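PDB 6QGL: VP5 from Halorubrum pleomorphic virus 6, which is the envelope protein of a pleomorphic haloarchaeal virus and probably mediates fusion of the viral envelope with the host membrane. Local coordinates for residues Asp44-Gln49 with Ile138-Val143; Ala103-Ile108 with Asn245-Ile250; Tyr111-Arg116 with Ser174-Thr179; Glu129-Thr134 with Gly162-Thr167. All blocks are in the same frame, centred on the assembly; numbering follows the deposited sequence.

Contact 1 of 4, residues Asp44-Gln49 with Ile138-Val143; sequences DVLRNQ and IAHADV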
loop_
_atom_site.group_PDB
_atom_site.type_symbol
_atom_site.label_atom_id
_atom_site.label_comp_id
_atom_site.label_asym_id
_atom_site.label_seq_id
_atom_site.Cartn_x
_atom_site.Cartn_y
_atom_site.Cartn_z
ATOM N N ASP A 44 -12.047 24.352 14.356
ATOM C CA ASP A 44 -12.356 23.845 13.021
ATOM C C ASP A 44 -11.091 23.428 12.281
ATOM O O ASP A 44 -11.084 22.361 11.663
ATOM C CB ASP A 44 -13.146 24.878 12.203
ATOM C CG ASP A 44 -14.583 25.099 12.645
ATOM O OD1 ASP A 44 -15.077 24.318 13.483
ATOM O OD2 ASP A 44 -15.215 26.048 12.144
ATOM N N VAL A 45 -10.015 24.248 12.370
ATOM C CA VAL A 45 -8.734 23.960 11.711
ATOM C C VAL A 45 -8.065 22.732 12.335
ATOM O O VAL A 45 -7.572 21.879 11.589
ATOM C CB VAL A 45 -7.808 25.199 11.611
ATOM C CG1 VAL A 45 -6.343 24.816 11.398
ATOM C CG2 VAL A 45 -8.282 26.107 10.480
ATOM N N LEU A 46 -8.102 22.606 13.678
ATOM C CA LEU A 46 -7.526 21.444 14.363
ATOM C C LEU A 46 -8.250 20.160 13.958
ATOM O O LEU A 46 -7.583 19.176 13.642
ATOM C CB LEU A 46 -7.487 21.610 15.900
ATOM C CG LEU A 46 -6.913 20.417 16.708
ATOM C CD1 LEU A 46 -5.456 20.123 16.352
ATOM C CD2 LEU A 46 -7.041 20.630 18.191
ATOM N N ARG A 47 -9.601 20.191 13.909
ATOM C CA ARG A 47 -10.427 19.050 13.501
ATOM C C ARG A 47 -10.126 18.613 12.068
ATOM O O ARG A 47 -10.031 17.411 11.815
ATOM C CB ARG A 47 -11.923 19.342 13.685
ATOM C CG ARG A 47 -12.389 19.228 15.131
ATOM C CD ARG A 47 -13.902 19.221 15.242
ATOM N NE ARG A 47 -14.487 20.536 14.981
ATOM C CZ ARG A 47 -14.728 21.447 15.918
ATOM N NH1 ARG A 47 -14.435 21.201 17.188
ATOM N NH2 ARG A 47 -15.267 22.612 15.592
ATOM N N ASN A 48 -9.924 19.580 11.147
ATOM C CA ASN A 48 -9.587 19.286 9.752
ATOM C C ASN A 48 -8.196 18.674 9.637
ATOM O O ASN A 48 -8.034 17.693 8.914
ATOM C CB ASN A 48 -9.712 20.530 8.866
ATOM C CG ASN A 48 -11.135 20.962 8.601
ATOM O OD1 ASN A 48 -12.054 20.143 8.468
ATOM N ND2 ASN A 48 -11.344 22.267 8.500
ATOM N N GLN A 49 -7.212 19.226 10.380
ATOM C CA GLN A 49 -5.833 18.736 10.398
ATOM C C GLN A 49 -5.727 17.339 11.005
ATOM O O GLN A 49 -4.950 16.526 10.499
ATOM C CB GLN A 49 -4.885 19.728 11.086
ATOM C CG GLN A 49 -4.642 20.987 10.248
ATOM C CD GLN A 49 -3.621 21.956 10.800
ATOM O OE1 GLN A 49 -2.971 21.729 11.828
ATOM N NE2 GLN A 49 -3.446 23.069 10.102
ATOM N N ILE A 138 -6.153 17.395 24.150
ATOM C CA ILE A 138 -6.128 17.650 25.594
ATOM C C ILE A 138 -5.577 19.062 25.880
ATOM O O ILE A 138 -6.127 19.770 26.725
ATOM C CB ILE A 138 -5.346 16.525 26.342
ATOM C CG1 ILE A 138 -6.157 15.210 26.371
ATOM C CG2 ILE A 138 -4.941 16.938 27.769
ATOM C CD1 ILE A 138 -5.354 13.986 26.659
ATOM N N ALA A 139 -4.532 19.478 25.141
ATOM C CA ALA A 139 -3.876 20.781 25.284
ATOM C C ALA A 139 -4.649 21.953 24.697
ATOM O O ALA A 139 -4.569 23.055 25.250
ATOM C CB ALA A 139 -2.485 20.738 24.677
ATOM N N HIS A 140 -5.294 21.765 23.531
ATOM C CA HIS A 140 -6.043 22.844 22.886
ATOM C C HIS A 140 -7.266 23.200 23.707
ATOM O O HIS A 140 -7.518 24.387 23.931
ATOM C CB HIS A 140 -6.397 22.484 21.441
ATOM C CG HIS A 140 -5.305 22.791 20.462
ATOM N ND1 HIS A 140 -4.042 22.232 20.586
ATOM C CD2 HIS A 140 -5.326 23.574 19.359
ATOM C CE1 HIS A 140 -3.337 22.699 19.568
ATOM N NE2 HIS A 140 -4.068 23.505 18.799
ATOM N N ALA A 141 -7.982 22.167 24.204
ATOM C CA ALA A 141 -9.161 22.260 25.069
ATOM C C ALA A 141 -10.408 22.840 24.384
ATOM O O ALA A 141 -11.447 23.020 25.030
ATOM C CB ALA A 141 -8.826 23.023 26.337
ATOM N N ASP A 142 -10.313 23.080 23.070
ATOM C CA ASP A 142 -11.400 23.588 22.232
ATOM C C ASP A 142 -12.024 22.442 21.406
ATOM O O ASP A 142 -13.038 22.644 20.734
ATOM C CB ASP A 142 -10.885 24.727 21.329
ATOM C CG ASP A 142 -9.743 24.375 20.387
ATOM O OD1 ASP A 142 -9.269 23.218 20.424
ATOM O OD2 ASP A 142 -9.319 25.257 19.617
ATOM N N VAL A 143 -11.400 21.243 21.455
ATOM C CA VAL A 143 -11.842 20.030 20.750
ATOM C C VAL A 143 -12.010 18.911 21.783
ATOM O O VAL A 143 -11.166 18.760 22.667
ATOM C CB VAL A 143 -10.860 19.631 19.605
ATOM C CG1 VAL A 143 -11.338 18.390 18.857
ATOM C CG2 VAL A 143 -10.656 20.781 18.627
#
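The imidazole of H140 receives the tip of L46 on one face: CD2 of L46 stands 3.8 Å from the ring centroid and 26° off the ring normal, a CH-pi contact displaced toward the rim on the CG and CD2 side. Around the guanidinium of R47 the carbonyl of D142 lies at the edge, near the plane, with O 4.1 Å from NH1 of R47, while a methyl of V143 approaches obliquely.

L46 extends from its helix with CG anti to the backbone N (chi1 179°), which lets it meet H140 tip to tip. The same CD2 methyl of L46 rests 3.6 Å from CG2 of V143, so one methyl sits between a ring and a valine branch. R47 crosses V143 obliquely, its CG 4.0 Å from the CG1 methyl of V143. The R47 chain bends at chi3 (-72°) and folds back along its own helix, where NH2 forms a salt bridge of 2.7 Å to OD1 of D44, met nearly along the C-O axis. D142 keeps its carboxylate apart and could add only a longer-range attraction.

Both nitrogens of the H140 ring make weak hydrogen bonds to backbone carbonyls, ND1 to T136 and NE2 to A38, which help fix its rotation. A141 ends the helical backbone with a positive phi, and the following turn brings V143 back against L46. This is antiparallel helix packing at one end of a helical bundle: the C-terminal end of helix 97-140 and its exit turn lie beside the start of the oppositely directed helix 43-66.

Contact 2 of 4, residues Ala103-Ile108 with Asn245-Ile250; sequences AANSAI and NVRNGI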
loop_
_atom_site.group_PDB
_atom_site.type_symbol
_atom_site.label_atom_id
_atom_site.label_comp_id
_atom_site.label_asym_id
_atom_site.label_seq_id
_atom_site.Cartn_x
_atom_site.Cartn_y
_atom_site.Cartn_z
ATOM N N ALA A 103 22.076 -23.171 8.941
ATOM C CA ALA A 103 22.348 -22.110 7.968
ATOM C C ALA A 103 21.069 -21.637 7.284
ATOM O O ALA A 103 20.886 -20.431 7.115
ATOM C CB ALA A 103 23.351 -22.583 6.936
ATOM N N ALA A 104 20.176 -22.582 6.924
ATOM C CA ALA A 104 18.895 -22.298 6.276
ATOM C C ALA A 104 17.955 -21.538 7.202
ATOM O O ALA A 104 17.367 -20.546 6.776
ATOM C CB ALA A 104 18.246 -23.588 5.816
ATOM N N ASN A 105 17.830 -21.986 8.469
ATOM C CA ASN A 105 16.959 -21.340 9.448
ATOM C C ASN A 105 17.500 -20.007 9.931
ATOM O O ASN A 105 16.698 -19.149 10.296
ATOM C CB ASN A 105 16.619 -22.266 10.609
ATOM C CG ASN A 105 15.761 -23.442 10.224
ATOM O OD1 ASN A 105 14.690 -23.306 9.611
ATOM N ND2 ASN A 105 16.207 -24.624 10.601
ATOM N N SER A 106 18.842 -19.806 9.896
ATOM C CA SER A 106 19.449 -18.521 10.263
ATOM C C SER A 106 19.084 -17.481 9.207
ATOM O O SER A 106 18.888 -16.314 9.544
ATOM C CB SER A 106 20.962 -18.634 10.398
ATOM O OG SER A 106 21.312 -19.411 11.531
ATOM N N ALA A 107 18.953 -17.914 7.934
ATOM C CA ALA A 107 18.539 -17.059 6.824
ATOM C C ALA A 107 17.070 -16.668 7.005
ATOM O O ALA A 107 16.750 -15.485 6.873
ATOM C CB ALA A 107 18.743 -17.775 5.501
ATOM N N ILE A 108 16.196 -17.641 7.368
ATOM C CA ILE A 108 14.772 -17.404 7.638
ATOM C C ILE A 108 14.633 -16.458 8.839
ATOM O O ILE A 108 13.865 -15.505 8.755
ATOM C CB ILE A 108 13.935 -18.719 7.826
ATOM C CG1 ILE A 108 14.126 -19.692 6.644
ATOM C CG2 ILE A 108 12.430 -18.402 8.005
ATOM C CD1 ILE A 108 13.872 -21.157 6.988
ATOM N N ASN A 245 5.187 -22.402 7.035
ATOM C CA ASN A 245 5.293 -23.176 5.800
ATOM C C ASN A 245 6.729 -23.252 5.287
ATOM O O ASN A 245 7.124 -24.307 4.803
ATOM C CB ASN A 245 4.365 -22.619 4.713
ATOM C CG ASN A 245 2.879 -22.782 4.966
ATOM O OD1 ASN A 245 2.423 -23.582 5.793
ATOM N ND2 ASN A 245 2.082 -22.010 4.245
ATOM N N VAL A 246 7.505 -22.145 5.397
ATOM C CA VAL A 246 8.907 -22.075 4.960
ATOM C C VAL A 246 9.775 -22.987 5.826
ATOM O O VAL A 246 10.521 -23.794 5.280
ATOM C CB VAL A 246 9.465 -20.622 4.904
ATOM C CG1 VAL A 246 10.946 -20.605 4.550
ATOM C CG2 VAL A 246 8.691 -19.774 3.915
ATOM N N ARG A 247 9.660 -22.867 7.160
ATOM C CA ARG A 247 10.437 -23.659 8.112
ATOM C C ARG A 247 10.144 -25.150 8.040
ATOM O O ARG A 247 11.077 -25.956 8.063
ATOM C CB ARG A 247 10.241 -23.141 9.537
ATOM C CG ARG A 247 10.912 -21.822 9.764
ATOM C CD ARG A 247 11.385 -21.704 11.195
ATOM N NE ARG A 247 12.337 -20.610 11.298
ATOM C CZ ARG A 247 11.970 -19.364 11.536
ATOM N NH1 ARG A 247 10.696 -19.066 11.732
ATOM N NH2 ARG A 247 12.853 -18.393 11.501
ATOM N N ASN A 248 8.851 -25.515 7.949
ATOM C CA ASN A 248 8.417 -26.909 7.831
ATOM C C ASN A 248 8.842 -27.466 6.471
ATOM O O ASN A 248 9.291 -28.614 6.384
ATOM C CB ASN A 248 6.883 -27.013 7.994
ATOM C CG ASN A 248 6.337 -26.733 9.384
ATOM O OD1 ASN A 248 7.039 -26.804 10.399
ATOM N ND2 ASN A 248 5.049 -26.433 9.461
ATOM N N GLY A 249 8.711 -26.625 5.442
ATOM C CA GLY A 249 9.056 -26.936 4.064
ATOM C C GLY A 249 10.533 -27.158 3.858
ATOM O O GLY A 249 10.914 -28.082 3.147
ATOM N N ILE A 250 11.374 -26.323 4.501
ATOM C CA ILE A 250 12.835 -26.417 4.430
ATOM C C ILE A 250 13.319 -27.631 5.223
ATOM O O ILE A 250 14.322 -28.243 4.845
ATOM C CB ILE A 250 13.527 -25.074 4.808
ATOM C CG1 ILE A 250 13.324 -24.074 3.662
ATOM C CG2 ILE A 250 15.027 -25.234 5.123
ATOM C CD1 ILE A 250 13.522 -22.743 3.991
#
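I108 and I250 point at each other across the gap between two helices and meet tip to tip, CD1 of I108 lying 3.4 Å from CD1 of I250. In both isoleucines CG1 is anti to the carbonyl carbon and the chain is extended at chi2, which sends the two CD1 methyls to the middle of the interface. V246 lies antiparallel to I108, the two sliding past one another so that CG1 of V246 stands 3.8 Å from CD1 of I108. One turn away, the short A104 leaves room for the other branch of I250, whose CG2 touches CB of A104 at 3.7 Å.

R247 borders this apolar row. Its chain leans across the neighbouring helix, again counter to I108, and lays one face of the guanidinium over CG2 of I108, 3.5 Å from NH2 of R247. N105 crosses obliquely at the guanidinium edge with its amide turned 40° from the guanidinium plane; OD1 remains 4.0 Å from NE of R247, too far to bond. The charged end is held instead by salt bridges from NH2 to D109 and from NH1 to E112, both on helix 97-140.

Helix 73-92 lies against V246 and I250 as well, through A79 and A83. With axes 10.7 Å apart and running at 170°, the pair is characteristic of an antiparallel helical bundle, here with an aliphatic interior bordered by an arginine.

Contact 3 of 4, residues Tyr111-Arg116 with Ser174-Thr179; sequences YETTVR and SMPDGT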
loop_
_atom_site.group_PDB
_atom_site.type_symbol
_atom_site.label_atom_id
_atom_site.label_comp_id
_atom_site.label_asym_id
_atom_site.label_seq_id
_atom_site.Cartn_x
_atom_site.Cartn_y
_atom_site.Cartn_z
ATOM N N TYR A 111 15.391 -12.906 7.857
ATOM C CA TYR A 111 14.369 -12.441 6.923
ATOM C C TYR A 111 13.049 -12.156 7.632
ATOM O O TYR A 111 12.477 -11.088 7.422
ATOM C CB TYR A 111 14.221 -13.400 5.727
ATOM C CG TYR A 111 13.235 -12.982 4.649
ATOM C CD1 TYR A 111 13.159 -11.657 4.211
ATOM C CD2 TYR A 111 12.250 -13.858 4.212
ATOM C CE1 TYR A 111 12.206 -11.254 3.276
ATOM C CE2 TYR A 111 11.281 -13.462 3.287
ATOM C CZ TYR A 111 11.275 -12.163 2.805
ATOM O OH TYR A 111 10.321 -11.758 1.903
ATOM N N GLU A 112 12.595 -13.085 8.499
ATOM C CA GLU A 112 11.361 -12.953 9.279
ATOM C C GLU A 112 11.436 -11.760 10.227
ATOM O O GLU A 112 10.455 -11.027 10.335
ATOM C CB GLU A 112 11.044 -14.246 10.048
ATOM C CG GLU A 112 9.686 -14.233 10.743
ATOM C CD GLU A 112 9.226 -15.528 11.385
ATOM O OE1 GLU A 112 9.810 -16.587 11.069
ATOM O OE2 GLU A 112 8.275 -15.484 12.201
ATOM N N THR A 113 12.600 -11.560 10.893
ATOM C CA THR A 113 12.825 -10.449 11.819
ATOM C C THR A 113 12.620 -9.125 11.094
ATOM O O THR A 113 11.901 -8.280 11.602
ATOM C CB THR A 113 14.191 -10.567 12.518
ATOM O OG1 THR A 113 14.245 -11.815 13.206
ATOM C CG2 THR A 113 14.446 -9.442 13.517
ATOM N N THR A 114 13.184 -8.981 9.883
ATOM C CA THR A 114 13.058 -7.778 9.062
ATOM C C THR A 114 11.592 -7.490 8.717
ATOM O O THR A 114 11.125 -6.383 8.978
ATOM C CB THR A 114 13.977 -7.887 7.835
ATOM O OG1 THR A 114 15.310 -8.100 8.295
ATOM C CG2 THR A 114 13.938 -6.651 6.951
ATOM N N VAL A 115 10.873 -8.494 8.175
ATOM C CA VAL A 115 9.465 -8.403 7.772
ATOM C C VAL A 115 8.578 -8.070 8.977
ATOM O O VAL A 115 7.790 -7.124 8.902
ATOM C CB VAL A 115 9.003 -9.678 6.993
ATOM C CG1 VAL A 115 7.509 -9.641 6.688
ATOM C CG2 VAL A 115 9.796 -9.858 5.707
ATOM N N ARG A 116 8.741 -8.811 10.093
ATOM C CA ARG A 116 7.966 -8.589 11.315
ATOM C C ARG A 116 8.248 -7.239 11.946
ATOM O O ARG A 116 7.297 -6.532 12.274
ATOM C CB ARG A 116 8.171 -9.711 12.332
ATOM C CG ARG A 116 7.462 -10.987 11.954
ATOM C CD ARG A 116 7.224 -11.856 13.165
ATOM N NE ARG A 116 6.812 -13.188 12.752
ATOM C CZ ARG A 116 5.554 -13.577 12.577
ATOM N NH1 ARG A 116 4.551 -12.737 12.819
ATOM N NH2 ARG A 116 5.288 -14.805 12.169
ATOM N N SER A 174 9.275 -11.988 20.785
ATOM C CA SER A 174 10.519 -12.734 20.630
ATOM C C SER A 174 10.800 -12.949 19.152
ATOM O O SER A 174 10.157 -13.782 18.505
ATOM C CB SER A 174 10.477 -14.049 21.403
ATOM O OG SER A 174 10.407 -13.806 22.797
ATOM N N MET A 175 11.721 -12.135 18.605
ATOM C CA MET A 175 12.108 -12.198 17.199
ATOM C C MET A 175 12.905 -13.479 16.934
ATOM O O MET A 175 13.646 -13.917 17.819
ATOM C CB MET A 175 12.869 -10.929 16.760
ATOM C CG MET A 175 11.974 -9.699 16.614
ATOM S SD MET A 175 10.622 -9.910 15.418
ATOM C CE MET A 175 9.812 -8.353 15.566
ATOM N N PRO A 176 12.734 -14.124 15.755
ATOM C CA PRO A 176 13.439 -15.394 15.497
ATOM C C PRO A 176 14.962 -15.352 15.564
ATOM O O PRO A 176 15.569 -16.404 15.744
ATOM C CB PRO A 176 12.965 -15.789 14.100
ATOM C CG PRO A 176 11.715 -15.041 13.885
ATOM C CD PRO A 176 11.863 -13.758 14.620
ATOM N N ASP A 177 15.582 -14.161 15.437
ATOM C CA ASP A 177 17.042 -14.028 15.488
ATOM C C ASP A 177 17.598 -13.971 16.930
ATOM O O ASP A 177 18.796 -13.748 17.120
ATOM C CB ASP A 177 17.513 -12.837 14.631
ATOM C CG ASP A 177 17.078 -11.466 15.111
ATOM O OD1 ASP A 177 16.162 -11.393 15.961
ATOM O OD2 ASP A 177 17.639 -10.464 14.623
ATOM N N GLY A 178 16.728 -14.205 17.914
ATOM C CA GLY A 178 17.085 -14.216 19.329
ATOM C C GLY A 178 16.922 -12.897 20.052
ATOM O O GLY A 178 17.074 -12.849 21.275
ATOM N N THR A 179 16.615 -11.816 19.308
ATOM C CA THR A 179 16.429 -10.472 19.862
ATOM C C THR A 179 14.979 -10.236 20.294
ATOM O O THR A 179 14.080 -10.963 19.867
ATOM C CB THR A 179 16.885 -9.383 18.863
ATOM O OG1 THR A 179 16.018 -9.365 17.729
ATOM C CG2 THR A 179 18.341 -9.530 18.434
#
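Ionic bonding organises the helical side. R116 grips E112 side-on: NE of R116 donates at 2.8 Å and 158° to the anti lone pair of OE2 of E112, and NH2 meets the same oxygen from above the carboxylate plane. OE1 of E112 pairs with R247 and NH2 of R116 with D240, both on helix 229-257. Such a run of alternating charges would probably keep E112 ionised.

The segment facing it is the tip of the hairpin joining strands 166-174 and 180-189, a type I turn from M175 to G178 followed by a G1 beta bulge. Within this tip OG1 of T179 donates to OD1 of D177 at 2.7 Å.

Van der Waals contacts, without a hydrogen bond, join the two. CG of P176 sits 3.6 Å from CD of E112, the proline crossing the extended E112 side chain at about a right angle. D177 likewise crosses T113 at about a right angle, with OD1 of D177 3.4 Å from OG1 of T113. That hydroxyl is bonded to the D109 carbonyl in its own helix, while CG2 of T113 packs 3.9 Å from CB of M175. The M175 chain bends at chi2 (-59°), carrying CE to 3.9 Å from CB of R116.

Contact 4 of 4, residues Glu129-Thr134 with Gly162-Thr167; sequences ELEAMT and GTSPNT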
loop_
_atom_site.group_PDB
_atom_site.type_symbol
_atom_site.label_atom_id
_atom_site.label_comp_id
_atom_site.label_asym_id
_atom_site.label_seq_id
_atom_site.Cartn_x
_atom_site.Cartn_y
_atom_site.Cartn_z
ATOM N N GLU A 129 1.135 8.047 17.054
ATOM C CA GLU A 129 0.536 9.217 16.416
ATOM C C GLU A 129 -0.797 9.529 17.075
ATOM O O GLU A 129 -1.024 10.684 17.426
ATOM C CB GLU A 129 0.363 8.994 14.907
ATOM C CG GLU A 129 -0.173 10.192 14.142
ATOM C CD GLU A 129 -0.387 9.925 12.667
ATOM O OE1 GLU A 129 -1.189 9.022 12.337
ATOM O OE2 GLU A 129 0.249 10.619 11.841
ATOM N N LEU A 130 -1.657 8.503 17.281
ATOM C CA LEU A 130 -2.952 8.681 17.943
ATOM C C LEU A 130 -2.764 9.317 19.318
ATOM O O LEU A 130 -3.486 10.257 19.640
ATOM C CB LEU A 130 -3.754 7.367 18.036
ATOM C CG LEU A 130 -5.118 7.428 18.761
ATOM C CD1 LEU A 130 -6.065 8.440 18.119
ATOM C CD2 LEU A 130 -5.769 6.078 18.811
ATOM N N GLU A 131 -1.756 8.851 20.087
ATOM C CA GLU A 131 -1.423 9.406 21.397
ATOM C C GLU A 131 -1.001 10.872 21.282
ATOM O O GLU A 131 -1.454 11.693 22.081
ATOM C CB GLU A 131 -0.328 8.573 22.088
ATOM C CG GLU A 131 -0.009 9.016 23.513
ATOM C CD GLU A 131 -1.140 8.937 24.526
ATOM O OE1 GLU A 131 -2.155 8.262 24.244
ATOM O OE2 GLU A 131 -1.010 9.548 25.610
ATOM N N ALA A 132 -0.158 11.198 20.277
ATOM C CA ALA A 132 0.310 12.566 20.028
ATOM C C ALA A 132 -0.863 13.477 19.651
ATOM O O ALA A 132 -0.903 14.629 20.087
ATOM C CB ALA A 132 1.366 12.579 18.934
ATOM N N MET A 133 -1.827 12.943 18.868
ATOM C CA MET A 133 -3.041 13.649 18.445
ATOM C C MET A 133 -3.957 13.863 19.651
ATOM O O MET A 133 -4.512 14.949 19.809
ATOM C CB MET A 133 -3.767 12.880 17.329
ATOM C CG MET A 133 -3.022 12.882 16.007
ATOM S SD MET A 133 -4.040 12.403 14.588
ATOM C CE MET A 133 -4.087 10.634 14.789
ATOM N N THR A 134 -4.070 12.836 20.526
ATOM C CA THR A 134 -4.859 12.872 21.762
ATOM C C THR A 134 -4.303 13.951 22.696
ATOM O O THR A 134 -5.077 14.767 23.200
ATOM C CB THR A 134 -4.906 11.481 22.411
ATOM O OG1 THR A 134 -5.455 10.554 21.478
ATOM C CG2 THR A 134 -5.732 11.453 23.690
ATOM N N GLY A 162 -6.144 16.698 31.903
ATOM C CA GLY A 162 -4.748 16.505 31.516
ATOM C C GLY A 162 -4.303 15.060 31.420
ATOM O O GLY A 162 -3.119 14.789 31.191
ATOM N N THR A 163 -5.254 14.121 31.585
ATOM C CA THR A 163 -5.043 12.674 31.528
ATOM C C THR A 163 -5.529 12.154 30.177
ATOM O O THR A 163 -6.594 12.559 29.706
ATOM C CB THR A 163 -5.754 12.011 32.731
ATOM O OG1 THR A 163 -5.121 12.446 33.931
ATOM C CG2 THR A 163 -5.748 10.488 32.683
ATOM N N SER A 164 -4.746 11.259 29.561
ATOM C CA SER A 164 -5.109 10.639 28.291
ATOM C C SER A 164 -5.941 9.377 28.546
ATOM O O SER A 164 -5.602 8.607 29.453
ATOM C CB SER A 164 -3.861 10.289 27.486
ATOM O OG SER A 164 -4.193 9.644 26.266
ATOM N N PRO A 165 -7.007 9.115 27.750
ATOM C CA PRO A 165 -7.766 7.866 27.942
ATOM C C PRO A 165 -6.997 6.647 27.411
ATOM O O PRO A 165 -7.401 5.508 27.649
ATOM C CB PRO A 165 -9.056 8.118 27.159
ATOM C CG PRO A 165 -8.665 9.050 26.082
ATOM C CD PRO A 165 -7.545 9.903 26.619
ATOM N N ASN A 166 -5.877 6.902 26.697
ATOM C CA ASN A 166 -5.003 5.900 26.091
ATOM C C ASN A 166 -3.800 5.552 26.963
ATOM O O ASN A 166 -3.299 6.391 27.712
ATOM C CB ASN A 166 -4.477 6.379 24.733
ATOM C CG ASN A 166 -5.477 6.991 23.788
ATOM O OD1 ASN A 166 -6.608 6.516 23.629
ATOM N ND2 ASN A 166 -5.056 8.049 23.112
ATOM N N THR A 167 -3.314 4.313 26.811
ATOM C CA THR A 167 -2.126 3.775 27.466
ATOM C C THR A 167 -1.403 2.912 26.429
ATOM O O THR A 167 -2.009 1.990 25.873
ATOM C CB THR A 167 -2.483 2.966 28.735
ATOM O OG1 THR A 167 -3.439 3.675 29.526
ATOM C CG2 THR A 167 -1.260 2.637 29.583
#
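One carboxylate oxygen, OE1 of E131, collects two hydrogen bonds from the opposite segment. ND2 of N166 donates at 3.1 Å and 150°, with OE1 lying in the amide plane but ND2 standing above the carboxylate plane; the two flat groups are turned 71° apart. OG of S164 donates to OE1 of E131 at 3.2 Å on the syn lone pair. T134 meets N166 tip to tip, and ND2 of N166 also gives a weak bond of 3.0 Å to OG1 of T134. Beside these polar groups the CG2 methyl of T134 rests on the P165 ring, 3.8 Å from CD.

Second-shell bonds set these groups. OG1 of T134 donates to the L130 carbonyl at 2.7 Å, which fixes its rotation on the helix. S164 forms an ST turn, its OG accepting from the backbone N of N166 at 3.2 Å. OD1 of N166 pairs with ND1 of H188 on the adjacent strand 180-189, orienting the amide with its nitrogen toward the helix.

Two neutral donors thus stabilise a carboxylate between the helix and the start of strand 166-174, probably favouring its ionised form, and directional bonds join the helix to the strand and the turn before it.

Overall arrangement
All four contacts share helix 97-140, which meets, in order along it, contact 2, contact 3, contact 4 and contact 1. They form two groups: contacts 2 and 3 have centres 13 Å apart and touch through the salt bridge of R247 with E112, and contacts 4 and 1 are likewise 13 Å apart and pack through I138 against G162-S164. Contact centres 3 and 4 are 29 Å apart, at opposite ends of strand 166-174, so the hairpin with strand 180-189 lies along the helix. The outermost centres, 1 and 2, stand 50 Å apart. One long helix thus aligns helix 43-66, the hairpin and helix 229-257 within the N-terminal envelope-protein region.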